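6-carboxyhexanoate--CoA ligase (Aquifex aeolicus, PDB 5TVA) belongs to the 6-carboxyhexanoate--CoA ligase (BioW) family and binds adenosine monophosphate and coenzyme A. Local coordinates at residues Gly88-Ile100 / Val116-Glu128. Numbering follows the deposited sequence.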
# COMPACT_ATOMS: atom_id res chain seq x y z
N GLY A 88 4.40 -9.91 16.91
CA GLY A 88 4.08 -11.28 17.22
C GLY A 88 4.30 -12.25 16.09
O GLY A 88 3.92 -13.42 16.22
N ILE A 89 4.88 -11.82 14.98
CA ILE A 89 5.11 -12.70 13.85
C ILE A 89 6.38 -13.51 14.09
O ILE A 89 7.40 -12.96 14.52
CB ILE A 89 5.20 -11.88 12.55
CG1 ILE A 89 3.85 -11.22 12.27
CG2 ILE A 89 5.70 -12.74 11.37
CD1 ILE A 89 3.81 -10.47 10.95
N LYS A 90 6.30 -14.82 13.85
CA LYS A 90 7.49 -15.65 13.93
C LYS A 90 8.51 -15.19 12.91
O LYS A 90 8.17 -14.76 11.80
CB LYS A 90 7.14 -17.13 13.70
CG LYS A 90 6.03 -17.67 14.62
CD LYS A 90 6.52 -17.94 16.03
CE LYS A 90 5.55 -17.40 17.10
NZ LYS A 90 5.84 -15.97 17.52
N GLU A 91 9.78 -15.27 13.30
CA GLU A 91 10.86 -14.70 12.50
C GLU A 91 10.92 -15.32 11.12
O GLU A 91 11.11 -14.61 10.12
CB GLU A 91 12.18 -14.87 13.24
CG GLU A 91 13.37 -14.26 12.53
CD GLU A 91 14.64 -14.32 13.37
OE1 GLU A 91 15.39 -15.31 13.24
OE2 GLU A 91 14.87 -13.37 14.15
N GLU A 92 10.77 -16.64 11.02
CA GLU A 92 10.88 -17.32 9.73
C GLU A 92 9.75 -16.93 8.80
O GLU A 92 9.92 -16.96 7.57
CB GLU A 92 10.90 -18.84 9.91
CG GLU A 92 11.93 -19.38 10.92
CD GLU A 92 11.73 -18.88 12.36
OE1 GLU A 92 12.72 -18.90 13.14
OE2 GLU A 92 10.60 -18.48 12.72
N VAL A 93 8.59 -16.59 9.35
CA VAL A 93 7.51 -16.06 8.52
C VAL A 93 7.90 -14.69 7.96
O VAL A 93 7.82 -14.45 6.76
CB VAL A 93 6.20 -15.99 9.32
CG1 VAL A 93 5.13 -15.22 8.54
CG2 VAL A 93 5.72 -17.40 9.67
N ALA A 94 8.35 -13.79 8.84
CA ALA A 94 8.82 -12.49 8.37
C ALA A 94 9.91 -12.65 7.32
O ALA A 94 9.93 -11.91 6.32
CB ALA A 94 9.33 -11.65 9.55
N LYS A 95 10.81 -13.63 7.49
CA LYS A 95 11.93 -13.79 6.57
C LYS A 95 11.48 -14.29 5.21
O LYS A 95 12.03 -13.87 4.18
CB LYS A 95 12.99 -14.73 7.17
CG LYS A 95 13.87 -14.06 8.24
CD LYS A 95 14.50 -15.08 9.18
CE LYS A 95 15.58 -15.89 8.50
NZ LYS A 95 16.75 -15.06 8.11
N LYS A 96 10.47 -15.17 5.17
CA LYS A 96 10.00 -15.69 3.89
C LYS A 96 9.30 -14.61 3.08
O LYS A 96 9.44 -14.56 1.85
CB LYS A 96 9.08 -16.90 4.09
CG LYS A 96 8.48 -17.42 2.78
CD LYS A 96 8.47 -18.95 2.72
CE LYS A 96 9.77 -19.49 2.11
NZ LYS A 96 9.73 -19.58 0.61
N ALA A 97 8.55 -13.73 3.75
CA ALA A 97 8.05 -12.53 3.11
C ALA A 97 9.17 -11.76 2.40
O ALA A 97 9.11 -11.53 1.19
CB ALA A 97 7.36 -11.63 4.13
N VAL A 98 10.20 -11.36 3.16
CA VAL A 98 11.33 -10.62 2.56
C VAL A 98 11.93 -11.41 1.40
O VAL A 98 12.21 -10.86 0.33
CB VAL A 98 12.41 -10.32 3.63
CG1 VAL A 98 13.68 -9.83 2.97
CG2 VAL A 98 11.92 -9.28 4.64
N GLU A 99 12.10 -12.72 1.59
CA GLU A 99 12.65 -13.57 0.54
C GLU A 99 11.79 -13.52 -0.72
O GLU A 99 12.33 -13.50 -1.83
CB GLU A 99 12.76 -15.01 1.07
CG GLU A 99 13.36 -16.01 0.08
CD GLU A 99 13.30 -17.46 0.57
OE1 GLU A 99 12.74 -17.73 1.66
OE2 GLU A 99 13.82 -18.35 -0.16
N ILE A 100 10.46 -13.51 -0.57
CA ILE A 100 9.58 -13.58 -1.73
C ILE A 100 9.67 -12.29 -2.55
O ILE A 100 9.69 -12.33 -3.78
CB ILE A 100 8.13 -13.88 -1.30
CG1 ILE A 100 8.01 -15.31 -0.77
CG2 ILE A 100 7.18 -13.70 -2.48
CD1 ILE A 100 6.60 -15.69 -0.31
N VAL A 116 0.76 -9.82 -1.81
CA VAL A 116 0.71 -11.17 -1.26
C VAL A 116 -0.10 -11.16 0.04
O VAL A 116 0.06 -10.26 0.88
CB VAL A 116 2.14 -11.68 -0.97
CG1 VAL A 116 2.11 -12.99 -0.17
CG2 VAL A 116 2.96 -11.83 -2.26
N LEU A 117 -0.96 -12.17 0.21
CA LEU A 117 -1.65 -12.44 1.48
C LEU A 117 -0.94 -13.62 2.14
O LEU A 117 -1.12 -14.78 1.72
CB LEU A 117 -3.13 -12.74 1.27
CG LEU A 117 -3.96 -11.55 0.76
CD1 LEU A 117 -5.33 -11.98 0.35
CD2 LEU A 117 -4.05 -10.47 1.80
N MET A 118 -0.15 -13.35 3.17
CA MET A 118 0.65 -14.37 3.82
C MET A 118 0.02 -14.80 5.15
O MET A 118 -0.25 -13.95 6.02
CB MET A 118 2.08 -13.89 4.05
CG MET A 118 2.89 -14.81 4.94
SD MET A 118 4.67 -14.58 4.79
CE MET A 118 4.91 -15.07 3.08
N ASP A 119 -0.20 -16.11 5.30
CA ASP A 119 -0.58 -16.71 6.57
C ASP A 119 0.42 -16.38 7.67
O ASP A 119 1.56 -16.85 7.60
CB ASP A 119 -0.70 -18.24 6.37
CG ASP A 119 -1.47 -18.93 7.48
OD1 ASP A 119 -1.29 -18.58 8.66
OD2 ASP A 119 -2.28 -19.84 7.16
N ILE A 120 0.02 -15.61 8.70
CA ILE A 120 0.95 -15.23 9.77
C ILE A 120 1.60 -16.45 10.39
O ILE A 120 2.77 -16.42 10.79
CB ILE A 120 0.25 -14.43 10.89
CG1 ILE A 120 -1.10 -15.07 11.23
CG2 ILE A 120 0.33 -12.91 10.69
CD1 ILE A 120 -1.85 -14.32 12.28
N GLU A 121 0.83 -17.53 10.53
CA GLU A 121 1.29 -18.69 11.28
C GLU A 121 2.23 -19.56 10.47
O GLU A 121 3.17 -20.12 11.02
CB GLU A 121 0.08 -19.50 11.76
CG GLU A 121 -0.83 -18.74 12.71
CD GLU A 121 -2.09 -19.52 13.08
OE1 GLU A 121 -2.72 -20.15 12.19
OE2 GLU A 121 -2.46 -19.52 14.27
N THR A 122 2.02 -19.68 9.16
CA THR A 122 2.74 -20.67 8.37
C THR A 122 3.57 -20.08 7.23
O THR A 122 4.33 -20.84 6.60
CB THR A 122 1.76 -21.70 7.79
OG1 THR A 122 0.95 -21.10 6.78
CG2 THR A 122 0.84 -22.27 8.89
N GLY A 123 3.44 -18.79 6.92
CA GLY A 123 4.16 -18.21 5.81
C GLY A 123 3.63 -18.55 4.43
O GLY A 123 4.25 -18.16 3.43
N GLU A 124 2.50 -19.26 4.33
CA GLU A 124 2.01 -19.72 3.04
C GLU A 124 1.19 -18.62 2.35
O GLU A 124 0.47 -17.85 2.99
CB GLU A 124 1.19 -21.00 3.22
CG GLU A 124 -0.02 -21.15 2.29
CD GLU A 124 -0.77 -22.49 2.49
OE1 GLU A 124 -1.79 -22.71 1.80
OE2 GLU A 124 -0.32 -23.32 3.32
N ARG A 125 1.31 -18.56 1.02
CA ARG A 125 0.63 -17.55 0.23
C ARG A 125 -0.82 -17.96 -0.01
O ARG A 125 -1.07 -18.99 -0.63
CB ARG A 125 1.36 -17.37 -1.11
CG ARG A 125 2.74 -16.73 -0.96
CD ARG A 125 3.46 -16.59 -2.29
NE ARG A 125 2.75 -15.73 -3.24
CZ ARG A 125 3.32 -15.22 -4.33
NH1 ARG A 125 4.59 -15.48 -4.58
NH2 ARG A 125 2.63 -14.43 -5.15
N LEU A 126 -1.77 -17.13 0.44
CA LEU A 126 -3.20 -17.43 0.38
C LEU A 126 -3.92 -16.79 -0.80
O LEU A 126 -5.06 -17.19 -1.10
CB LEU A 126 -3.90 -16.97 1.66
CG LEU A 126 -3.29 -17.41 3.00
CD1 LEU A 126 -4.05 -16.82 4.18
CD2 LEU A 126 -3.23 -18.93 3.10
N GLU A 127 -3.32 -15.81 -1.47
CA GLU A 127 -3.99 -15.24 -2.64
C GLU A 127 -4.12 -16.31 -3.72
O GLU A 127 -3.23 -17.14 -3.91
CB GLU A 127 -3.23 -14.01 -3.16
CG GLU A 127 -1.93 -14.29 -3.89
CD GLU A 127 -0.74 -14.44 -2.96
OE1 GLU A 127 -0.94 -14.40 -1.72
OE2 GLU A 127 0.40 -14.59 -3.48
N GLU A 128 -5.26 -16.29 -4.42
CA GLU A 128 -5.53 -17.29 -5.45
C GLU A 128 -4.72 -17.03 -6.70
O GLU A 128 -4.21 -17.96 -7.33
CB GLU A 128 -7.02 -17.29 -5.80
CG GLU A 128 -7.86 -18.14 -4.91
CD GLU A 128 -7.54 -19.59 -5.08
OE1 GLU A 128 -7.36 -20.01 -6.25
OE2 GLU A 128 -7.46 -20.29 -4.06
O HOH W 1 3.46 -15.88 13.59
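Helix 91-100 runs nearly antiparallel to strand 116-119, at 158° with the axes 9.9 Å apart, and Val93 and Ile100 point at Met118 and the turn beyond it, with Ala97 between them alongside. Val93 sets its branched end into the bend at 120-123: CG2 lies 3.3 Å from Ile120 O, while CG1 rests 3.8 Å from Met118 SD. Gly123, at the nearest approach of the backbones, has the left-handed conformation (phi 74°) that glycine adopts easily, and without a side chain it lets the helix come close. The bend itself is braced by an Asx turn, in which Asp119 OD1 accepts from Glu121 N at 3.0 Å. Strand 116-119 is an edge strand of the mixed six-stranded sheet, paired with strand 214-219, whose Phe218 also touches Ala97 and Met118; the helix thus packs on the sheet's border. Long and unbranched, Met118 bends at its last torsion (chi3 -64°), with CE 3.8 Å from Ile100 CD1. Ala97 is small enough to leave room for the sulfur. Ile100 CD1 also lies 3.8 Å from Arg125 CD, in the aliphatic part of that side chain, the two chains meeting at a slant. Arg125 grips Glu127 OE2 side-on through NE and NH2, which steadies the guanidinium. Near the helix start, a water joins Lys90 N to Ile120 O.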